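Local coordinates for putative GGDEF domain protein (Pseudomonas aeruginosa, PDB 7E6G) that probably makes cyclic di-GMP from two molecules of GTP as a magnesium-dependent diguanylate cyclase, at residues L135-V140 against A245-A250; E169-D174 against P189-Q194; G177-G180 against F184-L187; R202-V207 against G254-V259. All blocks are in the same frame, centred on the assembly; numbering follows the deposited sequence.

How the contacts relate
All four contacts lie in the GGDEF domain at the end of the long helix 27-102, in and around one mixed sheet ordered 175-178, 183-188, 134-140, 223-229, 258-260. Contact 1 opens first along the chain and spans contacts 2 and 3, with contact 3 lying within contact 2; contact 4 opens before contact 1 closes and ends after it. The centres of contacts 1 and 3 are about 11 Å apart, those of contacts 1 and 4 about 10 Å. Contacts 2 and 4 both use helix 193-208, with centres about 17 Å apart. Contacts 1, 3 and 4 each supply residues to the nucleotide pocket; contact 2 joins the loops linking hairpin 175-188 to helices 152-168 and 193-208.

Contact 1: residues L135-V140 against A245-A250; sequences LAMLDV and AALLDA. With MG (magnesium ion), chain G; G2P (phosphomethylphosphonic acid guanylate ester), chain H.
Met137 and Leu247 both set CG anti to the backbone N (chi1 -161° and -153°), and their side chains cross at about a right angle between the sheet and the helix. This is the core of the GGDEF domain: strand 134-140, in the middle of the sheet, is covered on one face by helix 236-252, and the axes of 135-140 and 245-250 come within 8.5 Å, 42° apart in direction. Leu247 does the touching on the helix side. Its CD1 packs on Met137 CG at 3.6 Å and reaches the Met137 carbonyl, while its other branch, CD2, meets Asp139 CB at 3.7 Å. The Met137 chain bends at its third torsion and turns from Leu247 along the helix toward Val240 and Asp244. The apolar wedge thus backs the first carbon of a metal ligand, and the carboxylate projects past it into the active site. Lys251 donates a hydrogen bond to Asp139 OD1, and Arg213 of the second subunit makes a salt bridge with OD2. The magnesium ion, also held by Glu182 and by O3B and O2A of the GTP analogue, is bound by Asp139 OD1 at 2.4 Å and by Val140 O at 2.3 Å.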
# COMPACT_ATOMS: atom_id res chain seq x y z
N LEU A 135 28.83 8.78 -39.29
CA LEU A 135 28.38 7.45 -39.66
C LEU A 135 29.56 6.72 -40.28
O LEU A 135 30.18 7.22 -41.22
CB LEU A 135 27.23 7.57 -40.67
CG LEU A 135 25.97 6.74 -40.52
CD1 LEU A 135 25.41 6.89 -39.12
CD2 LEU A 135 24.99 7.24 -41.57
N ALA A 136 29.87 5.54 -39.75
CA ALA A 136 30.92 4.69 -40.33
C ALA A 136 30.30 3.35 -40.69
O ALA A 136 29.74 2.68 -39.84
CB ALA A 136 32.09 4.54 -39.36
N MET A 137 30.37 2.96 -41.95
CA MET A 137 29.82 1.69 -42.40
C MET A 137 30.97 0.75 -42.77
O MET A 137 31.80 1.07 -43.63
CB MET A 137 28.86 1.87 -43.57
CG MET A 137 27.93 0.66 -43.78
SD MET A 137 26.84 0.89 -45.19
CE MET A 137 25.58 1.97 -44.48
N LEU A 138 30.98 -0.40 -42.15
CA LEU A 138 32.09 -1.33 -42.15
C LEU A 138 31.61 -2.63 -42.79
O LEU A 138 30.51 -3.09 -42.51
CB LEU A 138 32.55 -1.54 -40.70
CG LEU A 138 33.87 -2.17 -40.31
CD1 LEU A 138 34.63 -1.26 -39.36
CD2 LEU A 138 33.60 -3.53 -39.67
N ASP A 139 32.41 -3.19 -43.69
CA ASP A 139 32.06 -4.41 -44.41
C ASP A 139 33.27 -5.33 -44.40
O ASP A 139 34.37 -4.91 -44.78
CB ASP A 139 31.63 -4.10 -45.86
CG ASP A 139 31.28 -5.35 -46.67
OD1 ASP A 139 32.11 -6.29 -46.77
OD2 ASP A 139 30.17 -5.39 -47.26
N VAL A 140 33.07 -6.59 -43.99
CA VAL A 140 34.17 -7.52 -43.82
C VAL A 140 34.74 -7.93 -45.18
O VAL A 140 34.00 -8.26 -46.12
CB VAL A 140 33.73 -8.74 -43.00
CG1 VAL A 140 34.89 -9.72 -42.82
CG2 VAL A 140 33.21 -8.29 -41.65
N ALA A 245 28.25 4.76 -50.08
CA ALA A 245 29.03 5.01 -51.29
C ALA A 245 30.51 5.14 -50.96
O ALA A 245 31.37 4.70 -51.73
CB ALA A 245 28.51 6.27 -51.99
N ALA A 246 30.83 5.71 -49.79
CA ALA A 246 32.22 5.75 -49.35
C ALA A 246 32.77 4.34 -49.14
O ALA A 246 33.87 4.03 -49.60
CB ALA A 246 32.35 6.58 -48.07
N LEU A 247 31.99 3.48 -48.47
CA LEU A 247 32.32 2.06 -48.40
C LEU A 247 32.59 1.46 -49.77
O LEU A 247 33.53 0.66 -49.94
CB LEU A 247 31.18 1.30 -47.72
CG LEU A 247 31.51 0.00 -47.00
CD1 LEU A 247 30.34 -0.41 -46.16
CD2 LEU A 247 31.80 -1.07 -47.98
N LEU A 248 31.76 1.77 -50.76
CA LEU A 248 32.00 1.23 -52.10
C LEU A 248 33.35 1.68 -52.63
O LEU A 248 34.10 0.88 -53.22
CB LEU A 248 30.89 1.66 -53.05
CG LEU A 248 30.39 0.70 -54.12
CD1 LEU A 248 30.04 1.51 -55.32
CD2 LEU A 248 31.40 -0.37 -54.48
N ASP A 249 33.69 2.96 -52.44
CA ASP A 249 35.00 3.44 -52.90
C ASP A 249 36.14 2.74 -52.16
O ASP A 249 37.17 2.40 -52.77
CB ASP A 249 35.10 4.95 -52.73
CG ASP A 249 34.15 5.69 -53.64
OD1 ASP A 249 33.81 5.15 -54.73
OD2 ASP A 249 33.73 6.81 -53.24
N ALA A 250 36.00 2.55 -50.85
CA ALA A 250 36.97 1.75 -50.12
C ALA A 250 37.14 0.40 -50.79
O ALA A 250 38.26 -0.04 -51.07
CB ALA A 250 36.54 1.59 -48.66
MG MG G . 32.14 -8.56 -47.43
PG G2P H . 34.15 -8.49 -50.15
O1G G2P H . 33.72 -7.43 -49.51
O2G G2P H . 35.39 -8.78 -49.86
O3G G2P H . 33.88 -8.52 -51.45
O3B G2P H . 33.23 -9.53 -49.52
PB G2P H . 32.99 -11.08 -49.43
O1B G2P H . 33.06 -11.27 -48.15
O2B G2P H . 33.78 -11.84 -50.18
C3A G2P H . 31.41 -11.52 -49.99
PA G2P H . 30.00 -10.77 -49.61
O1A G2P H . 29.88 -10.70 -50.99
O2A G2P H . 30.70 -9.78 -48.83
O5' G2P H . 29.73 -12.09 -48.98
C5' G2P H . 29.72 -12.31 -47.58
C4' G2P H . 29.18 -13.66 -47.21
O4' G2P H . 28.56 -13.40 -46.09
C3' G2P H . 28.04 -13.97 -48.02
O3' G2P H . 28.36 -15.08 -48.76
C2' G2P H . 27.02 -14.22 -46.98
O2' G2P H . 26.20 -15.29 -47.20
C1' G2P H . 27.84 -14.47 -45.85
N9 G2P H . 27.13 -14.31 -44.64
C8 G2P H . 26.15 -13.47 -44.58
N7 G2P H . 25.63 -13.46 -43.39
C5 G2P H . 26.26 -14.28 -42.68
C6 G2P H . 26.13 -14.61 -41.42
O6 G2P H . 25.31 -14.16 -40.69
N1 G2P H . 26.99 -15.53 -40.89
C2 G2P H . 27.92 -16.08 -41.69
N2 G2P H . 28.69 -16.90 -41.19
N3 G2P H . 28.00 -15.71 -42.96
C4 G2P H . 27.20 -14.80 -43.45

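Contact 2: residues E169-D174 against P189-Q194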
# COMPACT_ATOMS: atom_id res chain seq x y z
N GLU A 169 36.36 -0.41 -28.28
CA GLU A 169 37.07 0.83 -28.59
C GLU A 169 36.14 2.02 -28.79
O GLU A 169 36.61 3.07 -29.22
CB GLU A 169 37.93 0.68 -29.86
CG GLU A 169 39.00 -0.41 -29.80
CD GLU A 169 40.08 -0.16 -28.75
OE1 GLU A 169 40.45 -1.16 -28.08
OE2 GLU A 169 40.55 1.00 -28.60
N LEU A 170 34.85 1.86 -28.53
CA LEU A 170 33.89 2.94 -28.73
C LEU A 170 33.60 3.66 -27.42
O LEU A 170 33.69 3.08 -26.33
CB LEU A 170 32.59 2.38 -29.32
CG LEU A 170 32.64 1.90 -30.77
CD1 LEU A 170 31.26 1.47 -31.19
CD2 LEU A 170 33.15 3.01 -31.65
N ARG A 171 33.24 4.95 -27.52
CA ARG A 171 32.84 5.70 -26.35
C ARG A 171 31.45 5.24 -25.90
O ARG A 171 30.77 4.49 -26.60
CB ARG A 171 32.89 7.20 -26.62
CG ARG A 171 34.24 7.72 -27.06
CD ARG A 171 34.26 8.10 -28.52
NE ARG A 171 33.76 9.45 -28.78
CZ ARG A 171 33.10 9.81 -29.87
NH1 ARG A 171 32.71 11.06 -30.03
NH2 ARG A 171 32.82 8.93 -30.82
N GLU A 172 31.04 5.69 -24.72
CA GLU A 172 29.90 5.02 -24.08
C GLU A 172 28.58 5.33 -24.78
O GLU A 172 27.67 4.50 -24.74
CB GLU A 172 29.85 5.38 -22.59
CG GLU A 172 29.00 6.59 -22.23
CD GLU A 172 29.02 6.89 -20.74
OE1 GLU A 172 28.04 6.53 -20.04
OE2 GLU A 172 30.02 7.47 -20.26
N TYR A 173 28.47 6.47 -25.46
CA TYR A 173 27.23 6.80 -26.15
C TYR A 173 27.28 6.50 -27.64
O TYR A 173 26.25 6.63 -28.32
CB TYR A 173 26.87 8.28 -25.92
CG TYR A 173 26.41 8.53 -24.51
CD1 TYR A 173 25.21 8.01 -24.05
CD2 TYR A 173 27.21 9.24 -23.62
CE1 TYR A 173 24.79 8.21 -22.75
CE2 TYR A 173 26.80 9.44 -22.31
CZ TYR A 173 25.59 8.92 -21.88
OH TYR A 173 25.15 9.11 -20.58
N ASP A 174 28.44 6.11 -28.16
CA ASP A 174 28.50 5.59 -29.52
C ASP A 174 27.71 4.29 -29.64
O ASP A 174 27.47 3.57 -28.66
CB ASP A 174 29.94 5.34 -29.92
CG ASP A 174 30.75 6.60 -29.93
OD1 ASP A 174 30.16 7.70 -29.90
OD2 ASP A 174 31.99 6.49 -29.95
N PRO A 189 27.32 9.81 -32.10
CA PRO A 189 26.46 10.98 -31.94
C PRO A 189 27.24 12.15 -31.38
O PRO A 189 28.22 11.99 -30.65
CB PRO A 189 25.39 10.50 -30.95
CG PRO A 189 26.11 9.49 -30.12
CD PRO A 189 27.18 8.86 -30.98
N GLN A 190 26.78 13.35 -31.74
CA GLN A 190 27.40 14.59 -31.30
C GLN A 190 28.91 14.53 -31.47
O GLN A 190 29.68 14.78 -30.54
CB GLN A 190 27.02 14.90 -29.85
CG GLN A 190 25.52 14.83 -29.60
CD GLN A 190 25.17 14.98 -28.14
OE1 GLN A 190 24.58 14.08 -27.54
NE2 GLN A 190 25.52 16.12 -27.57
N THR A 191 29.32 14.18 -32.68
CA THR A 191 30.73 14.02 -33.01
C THR A 191 30.96 14.58 -34.40
O THR A 191 30.11 14.45 -35.28
CB THR A 191 31.16 12.53 -32.93
OG1 THR A 191 30.87 12.00 -31.62
CG2 THR A 191 32.64 12.37 -33.22
N ARG A 192 32.08 15.26 -34.56
CA ARG A 192 32.52 15.71 -35.87
C ARG A 192 33.69 14.86 -36.38
O ARG A 192 34.45 14.26 -35.61
CB ARG A 192 32.91 17.20 -35.84
CG ARG A 192 31.72 18.15 -36.09
CD ARG A 192 31.56 19.21 -35.00
NE ARG A 192 31.41 18.64 -33.66
CZ ARG A 192 30.30 18.11 -33.16
NH1 ARG A 192 29.18 18.04 -33.88
NH2 ARG A 192 30.30 17.62 -31.92
N LEU A 193 33.83 14.84 -37.72
CA LEU A 193 34.81 14.00 -38.41
C LEU A 193 36.17 14.01 -37.73
O LEU A 193 36.78 12.96 -37.50
CB LEU A 193 34.95 14.48 -39.85
CG LEU A 193 34.95 13.44 -40.95
CD1 LEU A 193 33.89 12.37 -40.65
CD2 LEU A 193 34.76 14.10 -42.32
N GLN A 194 36.65 15.21 -37.38
CA GLN A 194 37.98 15.35 -36.79
C GLN A 194 38.09 14.57 -35.48
O GLN A 194 39.11 13.92 -35.24
CB GLN A 194 38.29 16.83 -36.58
CG GLN A 194 38.43 17.61 -37.90
CD GLN A 194 37.11 18.21 -38.41
OE1 GLN A 194 36.48 17.69 -39.33
NE2 GLN A 194 36.71 19.33 -37.81
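Arg171 brings the end of its guanidinium against Thr191, with NH1 3.4 Å from the methyl CG2 and the hydroxyl lying at the guanidinium edge. The two side chains come from opposite directions, and Arg171 NH1 donates to Thr191 OG1 at 2.6 Å, close to the guanidinium plane and at an N-H...O angle of 151°. That hydroxyl is used twice: besides accepting from the arginine, Thr191 OG1 donates to the backbone of its own loop, meeting Pro189 O at 2.8 Å from above the plane of the carbonyl. The Arg171 chain, bent at its second and third torsions, folds back far enough for its other terminal nitrogen to pair with Asp174: Arg171 NH2 lies 2.7 Å from Asp174 OD2 in a salt bridge whose hydrogen-bond geometry is weak. The same OD2 also accepts the backbone N of Arg171 at 3.1 Å, from above the carboxylate plane, so one oxygen holds Arg171 by both its backbone and its side chain. The remaining carboxylate oxygen, Asp174 OD1, rests 3.4 Å from Pro189 CD, and the neighbouring ring carbon Pro189 CG sits 3.4 Å from Tyr173 O. In the fold, 169-174 leads from helix 152-168 into strand 175-178. Residues 189-194 lead from strand 183-188 into helix 193-208, with Arg192 at the N-cap. The contact therefore bridges the open end of the hairpin that these two strands form, with Val199 of helix 193-208 against Arg171 and Arg118 and Glu122 of helix 112-128 against Pro189.

Contact 3: residues G177-G180 against F184-L187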
# COMPACT_ATOMS: atom_id res chain seq x y z
N GLY A 177 26.04 -1.10 -34.56
CA GLY A 177 24.93 -1.95 -34.93
C GLY A 177 25.28 -2.94 -36.03
O GLY A 177 26.12 -2.66 -36.89
N ARG A 178 24.63 -4.10 -35.97
CA ARG A 178 24.68 -5.07 -37.06
C ARG A 178 23.78 -4.59 -38.19
O ARG A 178 22.57 -4.45 -38.01
CB ARG A 178 24.27 -6.45 -36.55
CG ARG A 178 24.17 -7.48 -37.66
CD ARG A 178 24.73 -8.79 -37.22
NE ARG A 178 25.13 -9.63 -38.33
CZ ARG A 178 25.04 -10.95 -38.29
NH1 ARG A 178 24.56 -11.54 -37.19
NH2 ARG A 178 25.40 -11.69 -39.32
N TRP A 179 24.37 -4.33 -39.35
CA TRP A 179 23.63 -3.69 -40.44
C TRP A 179 23.24 -4.68 -41.53
O TRP A 179 22.30 -4.42 -42.28
CB TRP A 179 24.48 -2.56 -41.04
CG TRP A 179 23.82 -1.61 -42.03
CD1 TRP A 179 24.15 -1.43 -43.35
CD2 TRP A 179 22.75 -0.69 -41.76
NE1 TRP A 179 23.34 -0.47 -43.92
CE2 TRP A 179 22.48 0.00 -42.96
CE3 TRP A 179 21.99 -0.39 -40.62
CZ2 TRP A 179 21.47 0.98 -43.06
CZ3 TRP A 179 20.99 0.59 -40.72
CH2 TRP A 179 20.74 1.26 -41.93
N GLY A 180 23.94 -5.81 -41.60
CA GLY A 180 23.76 -6.80 -42.64
C GLY A 180 24.46 -8.08 -42.23
O GLY A 180 24.92 -8.23 -41.10
N PHE A 184 28.46 -3.60 -40.56
CA PHE A 184 28.21 -2.95 -39.29
C PHE A 184 28.10 -1.45 -39.51
O PHE A 184 28.82 -0.88 -40.33
CB PHE A 184 29.32 -3.24 -38.26
CG PHE A 184 29.49 -4.70 -37.92
CD1 PHE A 184 30.31 -5.52 -38.68
CD2 PHE A 184 28.86 -5.25 -36.80
CE1 PHE A 184 30.49 -6.84 -38.35
CE2 PHE A 184 29.03 -6.59 -36.46
CZ PHE A 184 29.85 -7.38 -37.24
N LEU A 185 27.21 -0.81 -38.76
CA LEU A 185 27.03 0.63 -38.84
C LEU A 185 27.41 1.22 -37.50
O LEU A 185 26.80 0.90 -36.47
CB LEU A 185 25.59 0.98 -39.22
CG LEU A 185 25.41 2.48 -39.49
CD1 LEU A 185 26.34 2.97 -40.59
CD2 LEU A 185 23.97 2.78 -39.86
N LEU A 186 28.42 2.07 -37.50
CA LEU A 186 28.84 2.83 -36.34
C LEU A 186 28.15 4.19 -36.41
O LEU A 186 28.24 4.88 -37.43
CB LEU A 186 30.36 2.98 -36.32
CG LEU A 186 31.26 1.89 -35.70
CD1 LEU A 186 30.85 0.45 -36.10
CD2 LEU A 186 32.72 2.12 -36.06
N LEU A 187 27.44 4.56 -35.35
CA LEU A 187 26.90 5.89 -35.19
C LEU A 187 27.63 6.57 -34.04
O LEU A 187 27.58 6.12 -32.88
CB LEU A 187 25.40 5.86 -34.92
CG LEU A 187 24.80 7.22 -34.58
CD1 LEU A 187 24.56 8.02 -35.81
CD2 LEU A 187 23.49 7.01 -33.86
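The beta hairpin of strands 175-178 and 183-188 carries the family signature in its turn and the start of the second strand, here reading GGEEF from Gly180 to Phe184. Gly177 and Leu185 form an antiparallel hydrogen-bonded pair: Gly177 N donates to Leu185 O at 2.9 Å, and Leu185 N returns the bond to Gly177 O at 2.8 Å. Arg178 and Phe184 follow as a non-hydrogen-bonded pair, and Phe184 CA adds a CH...O contact of 3.2 Å to Gly177 O. On the face of Leu185, Trp179 lies alongside it, both side chains pointing the same way with CG anti to the backbone N (chi1 -170° and -172°). Leu185 CD2 sits over the six-membered ring of Trp179 in a CH-pi contact, 3.9 Å from its centroid and 16° off the normal. Arg112 makes a cation-pi contact with the same indole, while Phe184 goes to the other face, among Leu159 and Met166 of helix 152-168. Arg178 is steadied by the turn it flanks: Arg178 NE donates to Gly180 O at 3.1 Å, and NH2 is bonded both to Gly181 O and to O6 of the guanine of the bound GTP analogue. A glycine-rich turn between two strands, presenting an acidic metal ligand, here the magnesium-binding Glu182, is the hallmark of the GGDEF active-site hairpin.

Contact 4: residues R202-V207 against G254-V259. With G2P (phosphomethylphosphonic acid guanylate ester), chain H.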
# COMPACT_ATOMS: atom_id res chain seq x y z
N ARG A 202 41.10 3.49 -34.03
CA ARG A 202 41.24 2.51 -32.96
C ARG A 202 40.32 1.31 -33.17
O ARG A 202 40.68 0.18 -32.86
CB ARG A 202 40.97 3.16 -31.61
CG ARG A 202 42.24 3.56 -30.90
CD ARG A 202 41.96 4.07 -29.51
NE ARG A 202 41.48 5.45 -29.55
CZ ARG A 202 40.23 5.79 -29.27
NH1 ARG A 202 39.35 4.86 -28.91
NH2 ARG A 202 39.87 7.07 -29.35
N VAL A 203 39.12 1.56 -33.70
CA VAL A 203 38.21 0.48 -34.06
C VAL A 203 38.84 -0.41 -35.12
O VAL A 203 38.76 -1.65 -35.05
CB VAL A 203 36.89 1.09 -34.54
CG1 VAL A 203 36.01 0.03 -35.16
CG2 VAL A 203 36.23 1.78 -33.37
N ARG A 204 39.47 0.20 -36.13
CA ARG A 204 40.07 -0.61 -37.18
C ARG A 204 41.30 -1.35 -36.68
O ARG A 204 41.52 -2.49 -37.09
CB ARG A 204 40.39 0.25 -38.39
CG ARG A 204 39.22 1.11 -38.77
CD ARG A 204 39.28 1.55 -40.20
NE ARG A 204 40.61 1.96 -40.62
CZ ARG A 204 41.26 1.42 -41.64
NH1 ARG A 204 42.47 1.86 -41.96
NH2 ARG A 204 40.68 0.44 -42.34
N ASP A 205 42.09 -0.75 -35.80
CA ASP A 205 43.16 -1.51 -35.16
C ASP A 205 42.56 -2.69 -34.40
O ASP A 205 43.07 -3.82 -34.47
CB ASP A 205 43.98 -0.63 -34.20
CG ASP A 205 44.71 0.51 -34.92
OD1 ASP A 205 44.73 0.55 -36.18
OD2 ASP A 205 45.26 1.38 -34.19
N SER A 206 41.48 -2.45 -33.67
CA SER A 206 40.84 -3.51 -32.90
C SER A 206 40.51 -4.69 -33.79
O SER A 206 40.90 -5.83 -33.49
CB SER A 206 39.58 -2.96 -32.24
OG SER A 206 39.35 -3.63 -31.02
N VAL A 207 39.83 -4.43 -34.92
CA VAL A 207 39.47 -5.51 -35.83
C VAL A 207 40.72 -6.16 -36.42
O VAL A 207 40.84 -7.39 -36.46
CB VAL A 207 38.52 -4.99 -36.93
CG1 VAL A 207 38.25 -6.07 -37.98
CG2 VAL A 207 37.21 -4.57 -36.31
N GLY A 254 40.81 -1.30 -53.08
CA GLY A 254 41.73 -2.31 -52.60
C GLY A 254 41.57 -2.94 -51.22
O GLY A 254 42.40 -3.78 -50.85
N ARG A 255 40.56 -2.55 -50.45
CA ARG A 255 40.27 -3.24 -49.18
C ARG A 255 41.27 -2.98 -48.05
O ARG A 255 42.38 -2.49 -48.29
CB ARG A 255 40.10 -4.74 -49.43
CG ARG A 255 38.96 -5.00 -50.41
CD ARG A 255 38.67 -6.48 -50.62
NE ARG A 255 37.37 -6.70 -51.25
CZ ARG A 255 37.12 -6.59 -52.56
NH1 ARG A 255 38.09 -6.22 -53.41
NH2 ARG A 255 35.90 -6.83 -53.03
N ASP A 256 40.89 -3.30 -46.81
CA ASP A 256 41.56 -2.78 -45.62
C ASP A 256 41.75 -1.27 -45.72
O ASP A 256 42.73 -0.72 -45.20
CB ASP A 256 42.90 -3.48 -45.37
CG ASP A 256 43.37 -3.40 -43.91
OD1 ASP A 256 42.63 -2.84 -43.04
OD2 ASP A 256 44.49 -3.91 -43.64
N LYS A 257 40.82 -0.59 -46.38
CA LYS A 257 40.86 0.84 -46.60
C LYS A 257 39.70 1.49 -45.87
O LYS A 257 38.71 0.84 -45.53
CB LYS A 257 40.79 1.18 -48.10
CG LYS A 257 42.08 1.67 -48.70
CD LYS A 257 42.95 0.50 -49.16
CE LYS A 257 44.40 0.92 -49.42
NZ LYS A 257 44.50 2.03 -50.43
N CYS A 258 39.82 2.80 -45.66
CA CYS A 258 38.78 3.58 -44.99
C CYS A 258 38.72 4.93 -45.69
O CYS A 258 39.61 5.76 -45.50
CB CYS A 258 39.08 3.72 -43.51
SG CYS A 258 38.02 4.89 -42.67
N VAL A 259 37.68 5.15 -46.49
CA VAL A 259 37.58 6.40 -47.23
C VAL A 259 36.52 7.29 -46.59
O VAL A 259 35.47 6.82 -46.14
CB VAL A 259 37.29 6.16 -48.73
CG1 VAL A 259 38.12 5.03 -49.24
CG2 VAL A 259 35.84 5.93 -48.95
PG G2P H . 34.15 -8.49 -50.15
O1G G2P H . 33.72 -7.43 -49.51
O2G G2P H . 35.39 -8.78 -49.86
O3G G2P H . 33.88 -8.52 -51.45
O3B G2P H . 33.23 -9.53 -49.52
PB G2P H . 32.99 -11.08 -49.43
O1B G2P H . 33.06 -11.27 -48.15
O2B G2P H . 33.78 -11.84 -50.18
C3A G2P H . 31.41 -11.52 -49.99
PA G2P H . 30.00 -10.77 -49.61
O1A G2P H . 29.88 -10.70 -50.99
O2A G2P H . 30.70 -9.78 -48.83
O5' G2P H . 29.73 -12.09 -48.98
C5' G2P H . 29.72 -12.31 -47.58
C4' G2P H . 29.18 -13.66 -47.21
O4' G2P H . 28.56 -13.40 -46.09
C3' G2P H . 28.04 -13.97 -48.02
O3' G2P H . 28.36 -15.08 -48.76
C2' G2P H . 27.02 -14.22 -46.98
O2' G2P H . 26.20 -15.29 -47.20
C1' G2P H . 27.84 -14.47 -45.85
N9 G2P H . 27.13 -14.31 -44.64
C8 G2P H . 26.15 -13.47 -44.58
N7 G2P H . 25.63 -13.46 -43.39
C5 G2P H . 26.26 -14.28 -42.68
C6 G2P H . 26.13 -14.61 -41.42
O6 G2P H . 25.31 -14.16 -40.69
N1 G2P H . 26.99 -15.53 -40.89
C2 G2P H . 27.92 -16.08 -41.69
N2 G2P H . 28.69 -16.90 -41.19
N3 G2P H . 28.00 -15.71 -42.96
C4 G2P H . 27.20 -14.80 -43.45
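Of 202-207, Arg204 reaches across. CG stands anti to the carbonyl carbon (chi1 -48°), and a bend at the third torsion lays the guanidinium flat over Cys258. Cys258 CB lies over the centre of one guanidinium face, 3.7 Å from Arg204 CZ. At the edge, near the plane, Asp256 O is 3.7 Å from Arg204 NH2, too far for a hydrogen bond. The Asp256 carboxylate gives a long salt bridge only, OD1 to Arg204 NH2 at 3.9 Å; its stronger partner is Arg208, one residue past the segment, while Arg204 NE is paired with Glu201. Asp256 OD1 thus faces two neighbouring arginines of one helix, whose like charges it probably helps to offset. This is the edge of the GGDEF domain, where helix 193-208 crosses over the face of the sheet near its outermost strand 258-260, and Cys258 packs on Val225 and Val227 of the adjacent strand. Farther along the helix, Ser206 turns to helix 152-168, its OG bonded to Ala165 O. Back on the other segment, just before Asp256, Arg255 extends away from the helix, into the nucleotide pocket, and grips the terminal phosphate of the GTP analogue by two bonds: Arg255 NE to O2G at 3.2 Å and Arg255 NH2 to O3G at 3.1 Å.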